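Local coordinates for putative NAD(P)H nitroreductase MhqN (Bacillus subtilis, PDB 3BEM), which is a putative FMN-dependent NAD(P)H nitroreductase that may contribute to the degradation of aromatic compounds, at residues B[68-73]-B[87-92]; B[94-99]-B[141-146]; B[174-177]-B[181-184]. The protein carries 3 engineered substitutions. All blocks are in the same frame, centred on the assembly; numbering follows the deposited sequence.

Two of the three contacts set a helix against strand 88-95 of a flavin-binding fold, and the third closes the end of helix 173-180 on the loop leading into strand 186-195. Interaction 1 lies near the start of strand 88-95 and interaction 2 at its end, with centres about 22 Å apart. Interaction 3 lies about 13 Å from interaction 1 and 16 Å from interaction 2, centre to centre, and touches both: Leu91 CD1 packs on Val176 CG1 at 3.7 Å, and Lys96 NZ comes within 3.2 Å of Asp184 O. None is centred on the flavin, but interaction 2 includes Asn146, which touches FMN. The side chain of Val89 in interaction 1 is about 10 Å from a bound FMN.

Interaction 1: residues B[68-73]-B[87-92]; sequences DVKEKL and SAVLLV. With PGO (S-1,2-propanediol), chain H.
A buried lysine, Lys70, is the unusual element here: it runs its aliphatic chain past Val89 and takes its ammonium group to the loop that precedes the strand. The setting is the alpha+beta nitroreductase fold, in which helix 67-76 packs on an antiparallel sheet and strand 88-95 lies between strands 59-64 and 186-195. The backbones come no nearer than 7.0 Å, Lys70 CA to Val89 CA, and no hydrogen bond joins the two segments; the contact is made by side chains. The two main ones meet at a slant, CG of Lys70 resting 3.8 Å from CG2 of Val89. In Val89 the CG1 branch is anti to the backbone N (chi1 -176°), which puts CG2 beside that N and on the lysine. Further out the lysine chain bends at its third and fourth torsions, the latter -73°, and CE comes 3.9 Å from Ala88 CA. Beyond CE, the amino nitrogen is hydrogen-bonded to Gln67 OE1 and to the carbonyl oxygens of Val83 and Ser86, which probably offset the cost of burying the charge. The helix is thereby tied by one side chain both to its own first turn and to the approach to the strand.

The strand opens irregularly: a classic beta bulge sets Ser87 and Ala88 together opposite Ile194 of strand 186-195, and Val89 then pairs with Val64 on the other neighbouring strand. Ser87 OG is bonded to the carbonyl of His33. The carbonyl of Ser87 has two different neighbours, for CE of Lys70 approaches it without bonding, whereas a propanediol molecule, probably a crystallisation additive, donates from its O1 to Ser87 O at 2.7 Å.

Interaction 2: residues B[94-99]-B[141-146]; sequences GDKQAY and DEAIRN
The end of strand 88-95, where the chain leaves the sheet in a type I beta turn from Asp95 to Ala98, rests on the long helix 136-161 through Gly94 and Ala143. The helix segment also borders the dimer interface, where Asp141 OD2 forms a salt bridge with Arg140 of the second subunit. Glycine, having no side chain, lets the two backbones come very close, with Gly94 CA 4.2 Å from Ala143 CA. The methyl of Ala143 then sits 3.6 Å from Gly94 O. It also meets the lysine of the turn, which brings CG to 4.0 Å from Ala143 CB before the rest of Lys96 turns away. The turn is braced from within by an Asx turn, Gln97 N donating to Asp95 OD1 at 2.9 Å; the donor lies 56° out of the carboxylate plane, and the same oxygen also accepts from Gln185.

Within segment 141-146, beside the contact, a polar network leads toward the cofactor. Arg145 approaches Glu142 side-on: OE2 lies 7° out of the guanidinium plane, met by NE nearly along its C-O axis and by NH2, in a 2.8 Å salt bridge, on its anti lone pair. The two bonds hold OE2 in that plane and probably limit the turning of the guanidinium; OE1 has weak bonds of its own, to Asn146 ND2 and Tyr131 OH. Arg145 NH1 reaches, weakly, Val189 O of the second subunit. Asn146, which touches FMN, has its amide oriented from both ends: OD1 accepts from the backbone N of Ala53, while its amide nitrogen looks back along the helix. Glu142 O, already bonded to the backbone N of Asn146 on one face of its plane, receives Asn146 ND2 from the other face at 2.9 Å.

Interaction 3: residues B[174-177]-B[181-184]; sequences EAVK and NIDD
Lys177 and Ile182 lie nearly perpendicular to each other, the lysine methylenes running over the CB-CG2 side of the isoleucine where helix 173-180 ends. The closest side-chain atoms are Lys177 CD and Ile182 CG2, at 3.5 Å. Two torsions of the lysine bring this about: chi2 (-133°) and chi3 (-95°) both depart from staggered values, bending the chain across the isoleucine instead of letting it extend. The isoleucine sets CG2 opposite its backbone N, which brings that methyl to the lysine, while the longer branch ends at CD1, 4.3 Å from CG1 of Val176.

The backbone turns back on itself here. Asn181 leaves the helix with positive phi, and Ile182 N then donates to Lys177 O at 3.1 Å, a fairly straight bond in the carbonyl plane. This six-residue closure, with apolar contact between its two end residues, is consistent with a Schellman motif.

At its tip the lysine turns polar. NZ makes a hydrogen bond to Phe186 O of the following strand and a weak one to Asp183 O at 3.3 Å, while OD1 of Asp184 lies 4.4 Å from NZ, too long for a salt bridge. One residue thus combines an apolar stem packed on Ile182 with a cation placed among carbonyls and a nearby carboxylate, whose negative potential would probably stabilise its charge.

Interaction 1: residues B[68-73]-B[87-92]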
loop_
_atom_site.group_PDB
_atom_site.type_symbol
_atom_site.label_atom_id
_atom_site.label_comp_id
_atom_site.label_asym_id
_atom_site.label_seq_id
_atom_site.Cartn_x
_atom_site.Cartn_y
_atom_site.Cartn_z
ATOM N N ASP B 68 20.047 3.866 -20.847
ATOM C CA ASP B 68 21.240 3.082 -20.568
ATOM C C ASP B 68 21.164 2.487 -19.160
ATOM O O ASP B 68 21.542 1.334 -18.927
ATOM C CB ASP B 68 22.485 3.953 -20.689
ATOM C CG ASP B 68 23.774 3.169 -20.463
ATOM O OD1 ASP B 68 24.007 2.199 -21.205
ATOM O OD2 ASP B 68 24.534 3.534 -19.552
ATOM N N VAL B 69 20.696 3.285 -18.215
ATOM C CA VAL B 69 20.540 2.810 -16.838
ATOM C C VAL B 69 19.482 1.698 -16.757
ATOM O O VAL B 69 19.667 0.710 -16.078
ATOM C CB VAL B 69 20.219 3.921 -15.844
ATOM C CG1 VAL B 69 20.114 3.354 -14.454
ATOM C CG2 VAL B 69 21.313 5.014 -15.862
ATOM N N LYS B 70 18.393 1.851 -17.497
ATOM C CA LYS B 70 17.355 0.803 -17.516
ATOM C C LYS B 70 17.896 -0.507 -18.066
ATOM O O LYS B 70 17.624 -1.578 -17.518
ATOM C CB LYS B 70 16.125 1.291 -18.320
ATOM C CG LYS B 70 15.341 2.390 -17.606
ATOM C CD LYS B 70 14.526 3.331 -18.515
ATOM C CE LYS B 70 13.175 2.782 -18.931
ATOM N NZ LYS B 70 13.243 1.660 -19.968
ATOM N N GLU B 71 18.652 -0.426 -19.160
ATOM C CA GLU B 71 19.328 -1.595 -19.702
ATOM C C GLU B 71 20.169 -2.248 -18.618
ATOM O O GLU B 71 20.106 -3.475 -18.442
ATOM C CB GLU B 71 20.203 -1.242 -20.908
ATOM C CG GLU B 71 19.428 -0.883 -22.193
ATOM C CD GLU B 71 20.307 -0.166 -23.279
ATOM O OE1 GLU B 71 21.561 -0.044 -23.129
ATOM O OE2 GLU B 71 19.726 0.300 -24.289
ATOM N N LYS B 72 20.924 -1.435 -17.871
ATOM C CA LYS B 72 21.776 -1.940 -16.792
ATOM C C LYS B 72 21.024 -2.515 -15.602
ATOM O O LYS B 72 21.578 -3.322 -14.866
ATOM C CB LYS B 72 22.761 -0.869 -16.308
ATOM C CG LYS B 72 23.792 -0.422 -17.330
ATOM C CD LYS B 72 24.557 0.813 -16.819
ATOM N N LEU B 73 19.755 -2.130 -15.409
ATOM C CA LEU B 73 18.952 -2.689 -14.346
ATOM C C LEU B 73 18.343 -4.050 -14.716
ATOM O O LEU B 73 17.867 -4.762 -13.843
ATOM C CB LEU B 73 17.823 -1.721 -13.972
ATOM C CG LEU B 73 18.234 -0.496 -13.158
ATOM C CD1 LEU B 73 17.138 0.517 -13.082
ATOM C CD2 LEU B 73 18.645 -0.933 -11.723
ATOM N N SER B 87 8.618 2.869 -20.205
ATOM C CA SER B 87 8.933 4.292 -20.346
ATOM C C SER B 87 9.803 4.827 -19.220
ATOM O O SER B 87 10.636 5.693 -19.457
ATOM C CB SER B 87 7.659 5.108 -20.478
ATOM O OG SER B 87 6.901 4.610 -21.561
ATOM N N ALA B 88 9.619 4.296 -18.013
ATOM C CA ALA B 88 10.442 4.629 -16.867
ATOM C C ALA B 88 10.398 3.457 -15.890
ATOM O O ALA B 88 9.453 2.642 -15.902
ATOM C CB ALA B 88 9.976 5.917 -16.187
ATOM N N VAL B 89 11.441 3.342 -15.075
ATOM C CA VAL B 89 11.512 2.359 -13.987
ATOM C C VAL B 89 11.645 3.136 -12.676
ATOM O O VAL B 89 12.527 3.989 -12.588
ATOM C CB VAL B 89 12.696 1.367 -14.107
ATOM C CG1 VAL B 89 12.545 0.338 -12.936
ATOM C CG2 VAL B 89 12.727 0.635 -15.441
ATOM N N LEU B 90 10.725 2.940 -11.697
ATOM C CA LEU B 90 10.812 3.618 -10.389
ATOM C C LEU B 90 11.232 2.646 -9.332
ATOM O O LEU B 90 10.759 1.493 -9.304
ATOM C CB LEU B 90 9.443 4.181 -9.993
ATOM C CG LEU B 90 8.883 5.344 -10.837
ATOM C CD1 LEU B 90 8.508 4.967 -12.238
ATOM C CD2 LEU B 90 7.650 5.837 -10.081
ATOM N N LEU B 91 12.142 3.075 -8.468
ATOM C CA LEU B 91 12.451 2.343 -7.261
ATOM C C LEU B 91 11.764 3.040 -6.134
ATOM O O LEU B 91 11.964 4.224 -5.904
ATOM C CB LEU B 91 13.969 2.243 -7.062
ATOM C CG LEU B 91 14.689 1.286 -8.033
ATOM C CD1 LEU B 91 14.122 -0.173 -7.929
ATOM C CD2 LEU B 91 14.703 1.878 -9.492
ATOM N N VAL B 92 10.921 2.296 -5.446
ATOM C CA VAL B 92 10.185 2.809 -4.326
ATOM C C VAL B 92 10.981 2.480 -3.063
ATOM O O VAL B 92 11.159 1.327 -2.703
ATOM C CB VAL B 92 8.769 2.201 -4.234
ATOM C CG1 VAL B 92 7.966 2.921 -3.116
ATOM C CG2 VAL B 92 8.026 2.243 -5.623
HETATM C C1 PGO H . 11.406 8.048 -21.941
HETATM C C2 PGO H . 12.229 8.965 -21.038
HETATM C C3 PGO H . 13.690 9.063 -21.517
HETATM O O1 PGO H . 10.176 7.609 -21.352
HETATM O O2 PGO H . 11.602 10.270 -20.980
#

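Interaction 2: residues B[94-99]-B[141-146]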
loop_
_atom_site.group_PDB
_atom_site.type_symbol
_atom_site.label_atom_id
_atom_site.label_comp_id
_atom_site.label_asym_id
_atom_site.label_seq_id
_atom_site.Cartn_x
_atom_site.Cartn_y
_atom_site.Cartn_z
ATOM N N GLY B 94 11.838 3.106 1.119
ATOM C CA GLY B 94 11.343 3.474 2.415
ATOM C C GLY B 94 12.483 3.807 3.358
ATOM O O GLY B 94 13.400 3.014 3.554
ATOM N N ASP B 95 12.440 4.994 3.940
ATOM C CA ASP B 95 13.469 5.397 4.909
ATOM C C ASP B 95 13.297 4.690 6.252
ATOM O O ASP B 95 12.357 4.955 6.988
ATOM C CB ASP B 95 13.371 6.882 5.092
ATOM C CG ASP B 95 14.502 7.481 5.853
ATOM O OD1 ASP B 95 15.414 6.771 6.300
ATOM O OD2 ASP B 95 14.486 8.739 5.964
ATOM N N LYS B 96 14.262 3.820 6.584
ATOM C CA LYS B 96 14.299 3.134 7.866
ATOM C C LYS B 96 14.596 4.079 9.036
ATOM O O LYS B 96 14.342 3.739 10.194
ATOM C CB LYS B 96 15.326 2.004 7.814
ATOM C CG LYS B 96 14.929 0.865 6.894
ATOM C CD LYS B 96 15.989 -0.235 6.794
ATOM C CE LYS B 96 17.222 0.187 6.083
ATOM N NZ LYS B 96 18.170 -0.972 5.873
ATOM N N GLN B 97 15.086 5.266 8.745
ATOM C CA GLN B 97 15.332 6.315 9.774
ATOM C C GLN B 97 14.377 7.510 9.628
ATOM O O GLN B 97 14.700 8.635 10.025
ATOM C CB GLN B 97 16.801 6.791 9.690
ATOM C CG GLN B 97 17.796 5.675 9.870
ATOM C CD GLN B 97 17.602 4.923 11.190
ATOM O OE1 GLN B 97 17.575 3.698 11.217
ATOM N NE2 GLN B 97 17.442 5.661 12.275
ATOM N N ALA B 98 13.186 7.255 9.042
ATOM C CA ALA B 98 12.191 8.337 8.789
ATOM C C ALA B 98 11.892 9.148 10.045
ATOM O O ALA B 98 11.695 10.349 9.989
ATOM C CB ALA B 98 10.870 7.755 8.232
ATOM N N TYR B 99 11.880 8.488 11.191
ATOM C CA TYR B 99 11.466 9.140 12.399
ATOM C C TYR B 99 12.387 10.280 12.806
ATOM O O TYR B 99 11.976 11.179 13.529
ATOM C CB TYR B 99 11.384 8.118 13.519
ATOM C CG TYR B 99 12.719 7.555 13.931
ATOM C CD1 TYR B 99 13.277 6.471 13.253
ATOM C CD2 TYR B 99 13.444 8.114 14.974
ATOM C CE1 TYR B 99 14.496 5.958 13.622
ATOM C CE2 TYR B 99 14.679 7.604 15.333
ATOM C CZ TYR B 99 15.179 6.514 14.653
ATOM O OH TYR B 99 16.404 6.021 15.007
ATOM N N ASP B 141 9.955 -2.531 9.106
ATOM C CA ASP B 141 8.542 -2.815 8.832
ATOM C C ASP B 141 7.831 -1.532 8.362
ATOM O O ASP B 141 7.025 -1.577 7.420
ATOM C CB ASP B 141 7.795 -3.288 10.069
ATOM C CG ASP B 141 8.195 -4.647 10.563
ATOM O OD1 ASP B 141 8.951 -5.351 9.851
ATOM O OD2 ASP B 141 7.720 -4.985 11.688
ATOM N N GLU B 142 8.131 -0.431 9.050
ATOM C CA GLU B 142 7.513 0.867 8.778
ATOM C C GLU B 142 7.920 1.398 7.426
ATOM O O GLU B 142 7.087 1.951 6.683
ATOM C CB GLU B 142 7.867 1.864 9.900
ATOM C CG GLU B 142 6.942 1.698 11.082
ATOM C CD GLU B 142 5.516 2.167 10.774
ATOM O OE1 GLU B 142 5.257 3.386 10.745
ATOM O OE2 GLU B 142 4.653 1.309 10.542
ATOM N N ALA B 143 9.171 1.173 7.062
ATOM C CA ALA B 143 9.683 1.523 5.727
ATOM C C ALA B 143 8.865 0.801 4.654
ATOM O O ALA B 143 8.434 1.419 3.680
ATOM C CB ALA B 143 11.134 1.149 5.612
ATOM N N ILE B 144 8.678 -0.506 4.823
ATOM C CA ILE B 144 7.942 -1.327 3.862
ATOM C C ILE B 144 6.476 -0.938 3.821
ATOM O O ILE B 144 5.905 -0.719 2.751
ATOM C CB ILE B 144 8.129 -2.814 4.179
ATOM C CG1 ILE B 144 9.593 -3.218 4.001
ATOM C CG2 ILE B 144 7.206 -3.674 3.301
ATOM C CD1 ILE B 144 9.894 -4.653 4.519
ATOM N N ARG B 145 5.868 -0.774 4.996
ATOM C CA ARG B 145 4.425 -0.503 5.095
ATOM C C ARG B 145 4.068 0.839 4.469
ATOM O O ARG B 145 3.176 0.939 3.640
ATOM C CB ARG B 145 3.985 -0.609 6.532
ATOM C CG ARG B 145 2.575 -0.143 6.807
ATOM C CD ARG B 145 2.020 -0.761 8.160
ATOM N NE ARG B 145 3.037 -0.679 9.196
ATOM C CZ ARG B 145 3.523 -1.708 9.872
ATOM N NH1 ARG B 145 2.997 -2.925 9.765
ATOM N NH2 ARG B 145 4.512 -1.501 10.704
ATOM N N ASN B 146 4.751 1.877 4.880
ATOM C CA ASN B 146 4.410 3.206 4.423
ATOM C C ASN B 146 4.743 3.375 2.926
ATOM O O ASN B 146 3.966 3.994 2.160
ATOM C CB ASN B 146 5.045 4.256 5.281
ATOM C CG ASN B 146 4.404 4.342 6.636
ATOM O OD1 ASN B 146 3.308 4.881 6.771
ATOM N ND2 ASN B 146 5.052 3.719 7.645
#

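Interaction 3: residues B[174-177]-B[181-184]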
loop_
_atom_site.group_PDB
_atom_site.type_symbol
_atom_site.label_atom_id
_atom_site.label_comp_id
_atom_site.label_asym_id
_atom_site.label_seq_id
_atom_site.Cartn_x
_atom_site.Cartn_y
_atom_site.Cartn_z
ATOM N N GLU B 174 20.153 -5.507 -3.316
ATOM C CA GLU B 174 21.561 -5.131 -3.173
ATOM C C GLU B 174 22.184 -4.644 -4.475
ATOM O O GLU B 174 22.881 -3.642 -4.491
ATOM C CB GLU B 174 22.374 -6.346 -2.735
ATOM C CG GLU B 174 22.294 -6.704 -1.282
ATOM C CD GLU B 174 23.535 -7.504 -0.872
ATOM O OE1 GLU B 174 24.642 -6.915 -0.924
ATOM O OE2 GLU B 174 23.411 -8.705 -0.540
ATOM N N ALA B 175 21.937 -5.374 -5.552
ATOM C CA ALA B 175 22.431 -4.985 -6.857
ATOM C C ALA B 175 21.869 -3.636 -7.299
ATOM O O ALA B 175 22.593 -2.773 -7.858
ATOM C CB ALA B 175 22.096 -6.070 -7.868
ATOM N N VAL B 176 20.559 -3.464 -7.098
ATOM C CA VAL B 176 19.905 -2.214 -7.434
ATOM C C VAL B 176 20.528 -1.093 -6.642
ATOM O O VAL B 176 20.781 -0.010 -7.170
ATOM C CB VAL B 176 18.369 -2.288 -7.177
ATOM C CG1 VAL B 176 17.723 -0.894 -7.270
ATOM C CG2 VAL B 176 17.722 -3.291 -8.176
ATOM N N LYS B 177 20.778 -1.323 -5.349
ATOM C CA LYS B 177 21.373 -0.249 -4.546
ATOM C C LYS B 177 22.774 0.098 -5.072
ATOM O O LYS B 177 23.156 1.296 -5.116
ATOM C CB LYS B 177 21.413 -0.582 -3.056
ATOM C CG LYS B 177 20.044 -0.641 -2.392
ATOM C CD LYS B 177 19.939 0.101 -1.070
ATOM C CE LYS B 177 20.157 -0.770 0.135
ATOM N NZ LYS B 177 19.873 0.009 1.401
ATOM N N ASN B 181 23.349 3.740 -6.524
ATOM C CA ASN B 181 23.928 4.467 -5.414
ATOM C C ASN B 181 22.921 4.884 -4.341
ATOM O O ASN B 181 22.843 6.053 -3.954
ATOM C CB ASN B 181 24.683 5.689 -5.957
ATOM C CG ASN B 181 25.521 6.370 -4.904
ATOM O OD1 ASN B 181 26.006 5.718 -3.968
ATOM N ND2 ASN B 181 25.701 7.694 -5.042
ATOM N N ILE B 182 22.186 3.915 -3.821
ATOM C CA ILE B 182 21.174 4.192 -2.831
ATOM C C ILE B 182 21.748 3.969 -1.441
ATOM O O ILE B 182 22.332 2.933 -1.182
ATOM C CB ILE B 182 19.908 3.301 -3.080
ATOM C CG1 ILE B 182 19.205 3.734 -4.404
ATOM C CG2 ILE B 182 18.938 3.371 -1.884
ATOM C CD1 ILE B 182 18.283 2.697 -4.962
ATOM N N ASP B 183 21.572 4.946 -0.529
ATOM C CA ASP B 183 22.138 4.867 0.828
ATOM C C ASP B 183 21.555 3.711 1.636
ATOM O O ASP B 183 20.418 3.277 1.375
ATOM C CB ASP B 183 21.847 6.169 1.596
ATOM C CG ASP B 183 22.794 7.303 1.250
ATOM O OD1 ASP B 183 24.040 7.125 1.357
ATOM O OD2 ASP B 183 22.277 8.404 0.925
ATOM N N ASP B 184 22.295 3.263 2.659
ATOM C CA ASP B 184 21.907 2.123 3.491
ATOM C C ASP B 184 20.614 2.307 4.255
ATOM O O ASP B 184 19.937 1.313 4.560
ATOM C CB ASP B 184 22.987 1.747 4.523
ATOM C CG ASP B 184 22.508 0.636 5.524
ATOM O OD1 ASP B 184 22.272 -0.531 5.097
ATOM O OD2 ASP B 184 22.355 0.935 6.746
#